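Local coordinates for protein putative Scyalone Dehydratase (Novosphingobium aromaticivorans DSM 12444, PDB 3EF8) that is of unknown function but has a SnoaL-like fold of the NTF2 clan and is probably a dehydratase related to scytalone dehydratase, at residues V8-I13 with I77-V82; R15-Y20 with W123-R128; H97-E102 with D137-A142. One frame throughout, in Å; residues are numbered along the deposited sequence. Where two conformers were deposited one is given.

Contact 1. Residues V8-I13 with I77-V82; sequences VEMRAI and ICIDFV
F81 and I79 of the strand point at helix residues M10, I13 and E9. F81 and I13 reach toward each other tip to tip, with CD1 of I13 3.9 Å from CE1 of F81. M10, a selenomethionine, comes to the same ring at its edge. Its CG lies near the ring plane, 3.7 Å from CE2 of F81. E9 offers its CB, which stands obliquely 3.7 Å from CZ of F81, while its carboxylate turns away to K118 and W123. I79 runs past M10 and I13 in the opposite direction to both. Its CD1 is 3.9 Å from CG2 of I13 and reaches the helix backbone, 3.9 Å from CA of M10. The M10 chain bends at its last torsion (chi3 76°), and CE comes to 4.1 Å from CB of I79. An alanine in place of F81 would probably open a gap between helix and strand, since CB of E9, CG of M10 and CD1 of I13 would lose the ring they pack on. The axes of helix 8-13 and strand 77-81 come within 9.9 Å at 129°. I77 continues the packing onto E14 and F18 of the same helix. Helix 3-25 packs here on the end of an outer strand, consistent with the NTF2-like fold. Strand 67-81 pairs with strand 86-99 through C78 with R90 and D80 with N88.

Contact 2. Residues R15-Y20 with W123-R128; sequences RMMFDY and WKFKRR
M16 and F125 make the Met-aromatic contact between this helix and strand. CE of the selenomethionine M16 sits over the centre of the F125 ring, 3.7 Å from the centroid, in a CH-pi contact. Its SE lies obliquely, 3.3 Å from CE2 of F125, which is tight. CG of M16 is anti to the backbone N (chi1 -177°) and lies 3.3 Å from O of W123. The opposite face of F125 is covered by CD of R128, so the ring is sandwiched. F125 and Y20 form a T-shaped pair, the edge of F125 toward the face of Y20, with planes at 81°. CG of M17 adds an apolar contact 4.1 Å from CZ of F125. R128 makes a cation-pi contact with Y20. Its CZ is 4.9 Å from the ring centroid, and the guanidinium is turned nearly upright to the ring (84°), with NH1 pointing in over the face, 3.4 Å from CE1 of Y20. Water also joins the segments: one molecule donates to O of M17 and accepts from NH1 of R128. NH2 of R128 is held by a salt bridge to D114, its strongest polar partner. Helix 3-25 here packs across strand 122-136, consistent with the NTF2-like fold, with strand 106-119 alongside: V116 touches both M16 and F125. F36 of strand 36-37 also meets Y20, F125 and R128.

Contact 3. Residues H97-E102 with D137-A142; sequences HRYTKE and DYHVRA
H139 reaches from an irregular segment to Y99 and H97 on the strand. Its CB lies 3.6 Å from OH of Y99. CG takes the crowded position between the backbone N and the carbonyl carbon (chi1 65°), where it comes 3.7 Å from CE1 of Y99. ND1 makes the hydrogen bond of the contact, 2.8 Å to OH of Y99. The hydroxyl stands at the edge of the imidazole, and ND1 stands at the edge of the tyrosine ring. The same ND1 also lies over one face of the Y138 ring, toward its rim. Further round the ring, CE1 of H139 is 4.3 Å from CD2 of H97, and the edge of H139 is turned toward the H97 face with planes at 62°. Beyond the two segments, H139 meets F67 edge-to-face and touches R103. Y138 approaches H97 too, its edge toward the H97 face at 61°. CE1 of Y138 is 3.5 Å from CE1 of H97, offset toward the rim of that ring. CD1 of Y138 also lies 3.6 Å from OH of Y99. ND1 of H97 is hydrogen-bonded to O of G106, which helps fix how this ring is turned. The four rings thus form an aromatic cluster that ties the start of the C-terminal tail to the end of strand 86-99. The Y99 to H139 hydrogen bond links the two segments and the H97 to G106 bond steadies the strand side, while ring edges and faces carry the rest of the contact.

In the fold
Contacts 1 and 2 lie side by side on helix 3-25, their centres 11 Å apart, and W123 joins them. Its NE1 is 2.8 Å from OE1 of E9, a probable hydrogen bond, and its CD2 is 3.5 Å from CG1 of I13. A triethylene glycol, probably from the crystallisation liquor, is hydrogen-bonded to E9; W123 also lies about 4 Å from such a glycol. Contact 3 stands apart: its centre is 32 Å from that of contact 1 and 24 Å from that of contact 2, with nearest atoms about 17 and 10 Å away. All three reach one mixed sheet. Contacts 1 and 2 fasten the helix to it; contact 3 binds the chain that leaves it.

Contact 1. Residues V8-I13 with I77-V82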
loop_
_atom_site.group_PDB
_atom_site.type_symbol
_atom_site.label_atom_id
_atom_site.label_comp_id
_atom_site.label_asym_id
_atom_site.label_seq_id
_atom_site.Cartn_x
_atom_site.Cartn_y
_atom_site.Cartn_z
ATOM N N VAL A 8 -19.362 -5.218 -2.215
ATOM C CA VAL A 8 -19.065 -6.321 -1.359
ATOM C C VAL A 8 -18.022 -7.209 -2.008
ATOM O O VAL A 8 -17.079 -7.676 -1.350
ATOM C CB VAL A 8 -20.347 -7.155 -1.105
ATOM C CG1 VAL A 8 -20.003 -8.505 -0.577
ATOM C CG2 VAL A 8 -21.269 -6.364 -0.141
ATOM N N GLU A 9 -18.164 -7.444 -3.306
ATOM C CA GLU A 9 -17.238 -8.364 -3.980
ATOM C C GLU A 9 -15.844 -7.737 -4.155
ATOM O O GLU A 9 -14.845 -8.447 -4.185
ATOM C CB GLU A 9 -17.763 -8.812 -5.322
ATOM C CG GLU A 9 -19.077 -9.607 -5.236
ATOM C CD GLU A 9 -19.043 -10.874 -4.412
ATOM O OE1 GLU A 9 -18.027 -11.202 -3.767
ATOM O OE2 GLU A 9 -20.068 -11.627 -4.426
HETATM N N MSE A 10 -15.781 -6.410 -4.243
HETATM C CA MSE A 10 -14.461 -5.740 -4.295
HETATM C C MSE A 10 -13.721 -6.041 -3.006
HETATM O O MSE A 10 -12.529 -6.396 -3.004
HETATM C CB MSE A 10 -14.584 -4.250 -4.505
HETATM C CG MSE A 10 -14.939 -3.934 -5.902
HETATM SE SE MSE A 10 -15.081 -2.007 -6.161
HETATM C CE MSE A 10 -13.178 -1.819 -6.170
ATOM N N ARG A 11 -14.423 -5.934 -1.888
ATOM C CA ARG A 11 -13.821 -6.266 -0.604
ATOM C C ARG A 11 -13.380 -7.709 -0.541
ATOM O O ARG A 11 -12.312 -8.057 -0.018
ATOM C CB ARG A 11 -14.750 -5.930 0.581
ATOM C CG ARG A 11 -14.855 -4.467 0.864
ATOM C CD ARG A 11 -13.566 -3.886 1.406
ATOM N NE ARG A 11 -13.757 -2.557 1.865
ATOM C CZ ARG A 11 -12.821 -1.835 2.407
ATOM N NH1 ARG A 11 -11.611 -2.350 2.395
ATOM N NH2 ARG A 11 -13.051 -0.629 2.846
ATOM N N ALA A 12 -14.214 -8.628 -1.052
ATOM C CA ALA A 12 -13.863 -10.038 -1.017
ATOM C C ALA A 12 -12.670 -10.399 -1.883
ATOM O O ALA A 12 -11.827 -11.238 -1.506
ATOM C CB ALA A 12 -15.106 -10.938 -1.411
ATOM N N ILE A 13 -12.595 -9.777 -3.049
ATOM C CA ILE A 13 -11.488 -9.995 -3.981
ATOM C C ILE A 13 -10.193 -9.485 -3.323
ATOM O O ILE A 13 -9.170 -10.162 -3.326
ATOM C CB ILE A 13 -11.750 -9.330 -5.360
ATOM C CG1 ILE A 13 -12.858 -10.120 -6.077
ATOM C CG2 ILE A 13 -10.434 -9.226 -6.182
ATOM C CD1 ILE A 13 -13.439 -9.315 -7.233
ATOM N N ILE A 77 -5.133 -1.377 -6.150
ATOM C CA ILE A 77 -5.986 -2.437 -6.691
ATOM C C ILE A 77 -7.190 -1.853 -7.427
ATOM O O ILE A 77 -7.943 -1.110 -6.849
ATOM C CB ILE A 77 -6.410 -3.404 -5.600
ATOM C CG1 ILE A 77 -5.167 -4.141 -5.005
ATOM C CG2 ILE A 77 -7.407 -4.452 -6.148
ATOM C CD1 ILE A 77 -5.431 -4.927 -3.733
ATOM N N CYS A 78 -7.292 -2.176 -8.716
ATOM C CA CYS A 78 -8.315 -1.682 -9.667
ATOM C C CYS A 78 -9.083 -2.888 -10.167
ATOM O O CYS A 78 -8.506 -3.812 -10.714
ATOM C CB CYS A 78 -7.601 -1.009 -10.808
ATOM S SG CYS A 78 -6.638 0.426 -10.292
ATOM N N ILE A 79 -10.384 -2.894 -9.950
ATOM C CA ILE A 79 -11.236 -4.049 -10.255
ATOM C C ILE A 79 -12.314 -3.664 -11.242
ATOM O O ILE A 79 -13.030 -2.724 -11.009
ATOM C CB ILE A 79 -11.882 -4.565 -8.983
ATOM C CG1 ILE A 79 -10.777 -4.987 -7.970
ATOM C CG2 ILE A 79 -12.818 -5.768 -9.329
ATOM C CD1 ILE A 79 -11.311 -5.401 -6.595
ATOM N N ASP A 80 -12.385 -4.421 -12.322
ATOM C CA ASP A 80 -13.441 -4.269 -13.350
ATOM C C ASP A 80 -14.181 -5.594 -13.415
ATOM O O ASP A 80 -13.621 -6.597 -13.792
ATOM C CB ASP A 80 -12.848 -3.967 -14.716
ATOM C CG ASP A 80 -12.101 -2.650 -14.761
ATOM O OD1 ASP A 80 -12.556 -1.724 -14.095
ATOM O OD2 ASP A 80 -11.087 -2.556 -15.485
ATOM N N PHE A 81 -15.459 -5.560 -13.074
ATOM C CA PHE A 81 -16.286 -6.743 -13.139
ATOM C C PHE A 81 -16.726 -7.086 -14.560
ATOM O O PHE A 81 -17.228 -6.211 -15.271
ATOM C CB PHE A 81 -17.501 -6.617 -12.246
ATOM C CG PHE A 81 -17.176 -6.671 -10.790
ATOM C CD1 PHE A 81 -17.002 -7.891 -10.140
ATOM C CD2 PHE A 81 -17.016 -5.511 -10.093
ATOM C CE1 PHE A 81 -16.684 -7.939 -8.796
ATOM C CE2 PHE A 81 -16.682 -5.547 -8.762
ATOM C CZ PHE A 81 -16.528 -6.747 -8.109
ATOM N N VAL A 82 -16.495 -8.330 -14.953
ATOM C CA VAL A 82 -17.105 -8.862 -16.192
ATOM C C VAL A 82 -18.536 -9.198 -15.842
ATOM O O VAL A 82 -19.491 -8.733 -16.497
ATOM C CB VAL A 82 -16.350 -10.052 -16.730
ATOM C CG1 VAL A 82 -17.075 -10.572 -17.990
ATOM C CG2 VAL A 82 -14.915 -9.639 -17.066
#

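Contact 2. Residues R15-Y20 with W123-R128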
loop_
_atom_site.group_PDB
_atom_site.type_symbol
_atom_site.label_atom_id
_atom_site.label_comp_id
_atom_site.label_asym_id
_atom_site.label_seq_id
_atom_site.Cartn_x
_atom_site.Cartn_y
_atom_site.Cartn_z
ATOM N N ARG A 15 -9.589 -9.041 -0.147
ATOM C CA ARG A 15 -9.281 -9.963 0.940
ATOM C C ARG A 15 -8.561 -11.221 0.446
ATOM O O ARG A 15 -7.596 -11.698 1.075
ATOM C CB ARG A 15 -10.563 -10.326 1.724
ATOM C CG ARG A 15 -10.397 -11.343 2.812
ATOM C CD ARG A 15 -9.264 -10.973 3.772
ATOM N NE ARG A 15 -9.189 -11.888 4.903
ATOM C CZ ARG A 15 -9.937 -11.800 6.002
ATOM N NH1 ARG A 15 -10.824 -10.829 6.175
ATOM N NH2 ARG A 15 -9.772 -12.725 6.934
HETATM N N MSE A 16 -9.038 -11.781 -0.656
HETATM C CA MSE A 16 -8.421 -13.008 -1.187
HETATM C C MSE A 16 -7.001 -12.717 -1.601
HETATM O O MSE A 16 -6.079 -13.511 -1.322
HETATM C CB MSE A 16 -9.269 -13.564 -2.336
HETATM C CG MSE A 16 -8.790 -14.845 -2.902
HETATM SE SE MSE A 16 -7.312 -14.704 -4.155
HETATM C CE MSE A 16 -8.387 -14.125 -5.733
HETATM N N MSE A 17 -6.788 -11.573 -2.247
HETATM C CA MSE A 17 -5.454 -11.200 -2.707
HETATM C C MSE A 17 -4.500 -11.025 -1.516
HETATM O O MSE A 17 -3.315 -11.373 -1.606
HETATM C CB MSE A 17 -5.492 -9.946 -3.559
HETATM C CG MSE A 17 -6.345 -10.146 -4.856
HETATM SE SE MSE A 17 -6.607 -8.543 -5.830
HETATM C CE MSE A 17 -4.803 -8.134 -6.460
ATOM N N PHE A 18 -5.030 -10.489 -0.434
ATOM C CA PHE A 18 -4.248 -10.284 0.775
ATOM C C PHE A 18 -3.999 -11.581 1.472
ATOM O O PHE A 18 -2.898 -11.835 2.005
ATOM C CB PHE A 18 -4.918 -9.303 1.720
ATOM C CG PHE A 18 -5.163 -7.935 1.123
ATOM C CD1 PHE A 18 -4.357 -7.434 0.099
ATOM C CD2 PHE A 18 -6.193 -7.141 1.597
ATOM C CE1 PHE A 18 -4.595 -6.155 -0.461
ATOM C CE2 PHE A 18 -6.425 -5.884 1.076
ATOM C CZ PHE A 18 -5.649 -5.394 0.036
ATOM N N ASP A 19 -4.990 -12.452 1.504
ATOM C CA ASP A 19 -4.777 -13.781 2.072
ATOM C C ASP A 19 -3.701 -14.511 1.308
ATOM O O ASP A 19 -2.842 -15.210 1.867
ATOM C CB ASP A 19 -6.054 -14.626 1.985
ATOM C CG ASP A 19 -7.124 -14.208 2.983
ATOM O OD1 ASP A 19 -6.861 -13.504 3.994
ATOM O OD2 ASP A 19 -8.298 -14.620 2.766
ATOM N N TYR A 20 -3.700 -14.362 -0.014
ATOM C CA TYR A 20 -2.650 -14.953 -0.842
ATOM C C TYR A 20 -1.244 -14.494 -0.447
ATOM O O TYR A 20 -0.345 -15.286 -0.182
ATOM C CB TYR A 20 -2.892 -14.694 -2.357
ATOM C CG TYR A 20 -1.775 -15.144 -3.268
ATOM C CD1 TYR A 20 -0.687 -14.341 -3.478
ATOM C CD2 TYR A 20 -1.808 -16.373 -3.899
ATOM C CE1 TYR A 20 0.384 -14.722 -4.306
ATOM C CE2 TYR A 20 -0.735 -16.758 -4.730
ATOM C CZ TYR A 20 0.332 -15.916 -4.910
ATOM O OH TYR A 20 1.429 -16.267 -5.702
ATOM N N TRP A 123 -13.665 -16.378 -4.064
ATOM C CA TRP A 123 -12.891 -15.887 -5.192
ATOM C C TRP A 123 -11.586 -16.630 -5.293
ATOM O O TRP A 123 -10.915 -16.895 -4.298
ATOM C CB TRP A 123 -12.651 -14.368 -5.069
ATOM C CG TRP A 123 -13.931 -13.551 -5.285
ATOM C CD1 TRP A 123 -14.775 -13.093 -4.342
ATOM C CD2 TRP A 123 -14.492 -13.144 -6.553
ATOM N NE1 TRP A 123 -15.823 -12.394 -4.916
ATOM C CE2 TRP A 123 -15.679 -12.446 -6.274
ATOM C CE3 TRP A 123 -14.115 -13.326 -7.878
ATOM C CZ2 TRP A 123 -16.461 -11.880 -7.277
ATOM C CZ3 TRP A 123 -14.907 -12.765 -8.871
ATOM C CH2 TRP A 123 -16.054 -12.060 -8.559
ATOM N N LYS A 124 -11.229 -16.940 -6.511
ATOM C CA LYS A 124 -10.011 -17.648 -6.853
ATOM C C LYS A 124 -9.409 -17.064 -8.089
ATOM O O LYS A 124 -10.101 -16.476 -8.915
ATOM C CB LYS A 124 -10.300 -19.149 -7.085
ATOM C CG LYS A 124 -10.805 -19.840 -5.835
ATOM C CD LYS A 124 -10.920 -21.320 -6.065
ATOM C CE LYS A 124 -11.392 -22.018 -4.823
ATOM N NZ LYS A 124 -11.618 -23.477 -5.153
ATOM N N PHE A 125 -8.100 -17.214 -8.194
ATOM C CA PHE A 125 -7.421 -16.854 -9.410
ATOM C C PHE A 125 -7.662 -17.810 -10.545
ATOM O O PHE A 125 -7.453 -19.004 -10.418
ATOM C CB PHE A 125 -5.901 -16.697 -9.249
ATOM C CG PHE A 125 -5.511 -15.569 -8.286
ATOM C CD1 PHE A 125 -5.613 -14.248 -8.675
ATOM C CD2 PHE A 125 -4.996 -15.851 -7.010
ATOM C CE1 PHE A 125 -5.232 -13.221 -7.820
ATOM C CE2 PHE A 125 -4.654 -14.840 -6.140
ATOM C CZ PHE A 125 -4.727 -13.534 -6.572
ATOM N N LYS A 126 -8.034 -17.248 -11.692
ATOM C CA LYS A 126 -8.068 -18.030 -12.946
ATOM C C LYS A 126 -6.837 -17.738 -13.800
ATOM O O LYS A 126 -6.263 -18.608 -14.418
ATOM C CB LYS A 126 -9.356 -17.791 -13.726
ATOM C CG LYS A 126 -9.429 -18.666 -14.984
ATOM C CD LYS A 126 -10.857 -19.127 -15.219
ATOM C CE LYS A 126 -10.991 -20.049 -16.447
ATOM N NZ LYS A 126 -10.706 -19.341 -17.694
ATOM N N ARG A 127 -6.402 -16.475 -13.817
ATOM C CA ARG A 127 -5.162 -16.098 -14.460
ATOM C C ARG A 127 -4.459 -15.029 -13.640
ATOM O O ARG A 127 -5.106 -14.138 -13.120
ATOM C CB ARG A 127 -5.374 -15.546 -15.886
ATOM C CG ARG A 127 -4.051 -15.237 -16.562
ATOM C CD ARG A 127 -4.196 -14.967 -18.088
ATOM N NE ARG A 127 -2.997 -14.301 -18.618
ATOM C CZ ARG A 127 -1.938 -14.964 -19.065
ATOM N NH1 ARG A 127 -1.949 -16.291 -19.042
ATOM N NH2 ARG A 127 -0.876 -14.327 -19.512
ATOM N N ARG A 128 -3.139 -15.159 -13.511
ATOM C CA ARG A 128 -2.273 -14.084 -13.006
ATOM C C ARG A 128 -1.144 -13.853 -13.966
ATOM O O ARG A 128 -0.416 -14.801 -14.323
ATOM C CB ARG A 128 -1.641 -14.388 -11.649
ATOM C CG ARG A 128 -2.560 -14.762 -10.576
ATOM C CD ARG A 128 -1.954 -14.443 -9.222
ATOM N NE ARG A 128 -2.069 -13.006 -8.939
ATOM C CZ ARG A 128 -1.869 -12.442 -7.765
ATOM N NH1 ARG A 128 -1.375 -13.137 -6.756
ATOM N NH2 ARG A 128 -2.179 -11.182 -7.608
HETATM O O HOH W 1 -1.708 -11.154 -4.354
#

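Contact 3. Residues H97-E102 with D137-A142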
loop_
_atom_site.group_PDB
_atom_site.type_symbol
_atom_site.label_atom_id
_atom_site.label_comp_id
_atom_site.label_asym_id
_atom_site.label_seq_id
_atom_site.Cartn_x
_atom_site.Cartn_y
_atom_site.Cartn_z
ATOM N N HIS A 97 12.544 -9.865 -0.754
ATOM C CA HIS A 97 13.004 -11.229 -0.526
ATOM C C HIS A 97 14.345 -11.287 0.198
ATOM O O HIS A 97 15.327 -10.715 -0.291
ATOM C CB HIS A 97 13.177 -11.914 -1.890
ATOM C CG HIS A 97 11.963 -11.876 -2.752
ATOM N ND1 HIS A 97 11.595 -10.726 -3.419
ATOM C CD2 HIS A 97 11.059 -12.822 -3.083
ATOM C CE1 HIS A 97 10.479 -10.962 -4.088
ATOM N NE2 HIS A 97 10.148 -12.225 -3.922
ATOM N N ARG A 98 14.340 -11.969 1.339
ATOM C CA ARG A 98 15.584 -12.140 2.152
ATOM C C ARG A 98 16.008 -13.579 1.878
ATOM O O ARG A 98 15.300 -14.546 2.177
ATOM C CB ARG A 98 15.341 -11.923 3.638
ATOM C CG ARG A 98 16.650 -12.141 4.411
ATOM C CD ARG A 98 16.827 -11.274 5.580
ATOM N NE ARG A 98 16.819 -9.878 5.211
ATOM C CZ ARG A 98 16.660 -8.903 6.089
ATOM N NH1 ARG A 98 16.488 -9.201 7.361
ATOM N NH2 ARG A 98 16.598 -7.663 5.670
ATOM N N TYR A 99 17.165 -13.675 1.224
ATOM C CA TYR A 99 17.636 -14.957 0.751
ATOM C C TYR A 99 18.299 -15.792 1.839
ATOM O O TYR A 99 18.801 -15.273 2.793
ATOM C CB TYR A 99 18.601 -14.750 -0.421
ATOM C CG TYR A 99 17.943 -14.067 -1.601
ATOM C CD1 TYR A 99 17.176 -14.797 -2.500
ATOM C CD2 TYR A 99 18.116 -12.701 -1.818
ATOM C CE1 TYR A 99 16.536 -14.167 -3.592
ATOM C CE2 TYR A 99 17.512 -12.077 -2.909
ATOM C CZ TYR A 99 16.739 -12.811 -3.773
ATOM O OH TYR A 99 16.137 -12.143 -4.827
ATOM N N THR A 100 18.281 -17.100 1.620
ATOM C CA THR A 100 18.959 -18.049 2.516
ATOM C C THR A 100 20.467 -18.020 2.258
ATOM O O THR A 100 21.257 -18.195 3.181
ATOM C CB THR A 100 18.358 -19.450 2.396
ATOM O OG1 THR A 100 18.264 -19.826 1.020
ATOM C CG2 THR A 100 16.978 -19.461 3.022
ATOM N N LYS A 101 20.844 -17.814 0.997
ATOM C CA LYS A 101 22.229 -17.512 0.612
ATOM C C LYS A 101 22.558 -16.073 0.959
ATOM O O LYS A 101 21.689 -15.198 0.936
ATOM C CB LYS A 101 22.413 -17.649 -0.888
ATOM C CG LYS A 101 22.021 -19.005 -1.413
ATOM C CD LYS A 101 23.005 -20.033 -1.012
ATOM C CE LYS A 101 24.069 -20.158 -2.062
ATOM N NZ LYS A 101 25.001 -21.280 -1.733
ATOM N N GLU A 102 23.833 -15.806 1.223
ATOM C CA GLU A 102 24.314 -14.469 1.570
ATOM C C GLU A 102 24.385 -13.523 0.392
ATOM O O GLU A 102 25.318 -13.538 -0.404
ATOM C CB GLU A 102 25.694 -14.539 2.261
ATOM C CG GLU A 102 26.404 -13.216 2.249
ATOM N N ASP A 137 18.673 -6.221 -7.149
ATOM C CA ASP A 137 19.420 -7.316 -6.515
ATOM C C ASP A 137 18.630 -8.615 -6.524
ATOM O O ASP A 137 18.763 -9.463 -5.648
ATOM C CB ASP A 137 19.832 -6.929 -5.103
ATOM C CG ASP A 137 20.869 -5.822 -5.069
ATOM O OD1 ASP A 137 21.790 -5.828 -5.922
ATOM O OD2 ASP A 137 20.814 -4.988 -4.175
ATOM N N TYR A 138 17.845 -8.789 -7.586
ATOM C CA TYR A 138 16.887 -9.863 -7.643
ATOM C C TYR A 138 17.435 -11.139 -8.304
ATOM O O TYR A 138 18.541 -11.114 -8.902
ATOM C CB TYR A 138 15.660 -9.328 -8.374
ATOM C CG TYR A 138 14.370 -10.088 -8.193
ATOM C CD1 TYR A 138 13.847 -10.327 -6.934
ATOM C CD2 TYR A 138 13.626 -10.494 -9.276
ATOM C CE1 TYR A 138 12.662 -11.008 -6.766
ATOM C CE2 TYR A 138 12.415 -11.161 -9.105
ATOM C CZ TYR A 138 11.937 -11.385 -7.873
ATOM O OH TYR A 138 10.737 -12.059 -7.751
ATOM N N HIS A 139 16.677 -12.214 -8.160
ATOM C CA HIS A 139 17.150 -13.586 -8.547
ATOM C C HIS A 139 16.511 -14.104 -9.800
ATOM O O HIS A 139 16.709 -15.236 -10.216
ATOM C CB HIS A 139 16.931 -14.568 -7.417
ATOM C CG HIS A 139 15.495 -14.786 -7.113
ATOM N ND1 HIS A 139 14.726 -13.829 -6.486
ATOM C CD2 HIS A 139 14.678 -15.829 -7.364
ATOM C CE1 HIS A 139 13.488 -14.283 -6.372
ATOM N NE2 HIS A 139 13.435 -15.493 -6.901
ATOM N N VAL A 140 15.678 -13.279 -10.402
ATOM C CA VAL A 140 15.026 -13.633 -11.643
ATOM C C VAL A 140 15.344 -12.601 -12.696
ATOM O O VAL A 140 15.184 -11.390 -12.504
ATOM C CB VAL A 140 13.492 -13.732 -11.518
ATOM C CG1 VAL A 140 12.899 -14.290 -12.846
ATOM C CG2 VAL A 140 13.083 -14.582 -10.318
ATOM N N ARG A 141 15.885 -13.077 -13.814
ATOM C CA ARG A 141 16.261 -12.206 -14.905
ATOM C C ARG A 141 15.159 -11.981 -15.928
ATOM O O ARG A 141 14.915 -10.856 -16.340
ATOM C CB ARG A 141 17.515 -12.762 -15.602
ATOM C CG ARG A 141 17.976 -11.877 -16.711
ATOM N N ALA A 142 14.520 -13.055 -16.335
ATOM C CA ALA A 142 13.457 -13.005 -17.331
ATOM C C ALA A 142 12.259 -12.295 -16.718
ATOM O O ALA A 142 12.000 -12.365 -15.516
ATOM C CB ALA A 142 13.035 -14.401 -17.778
#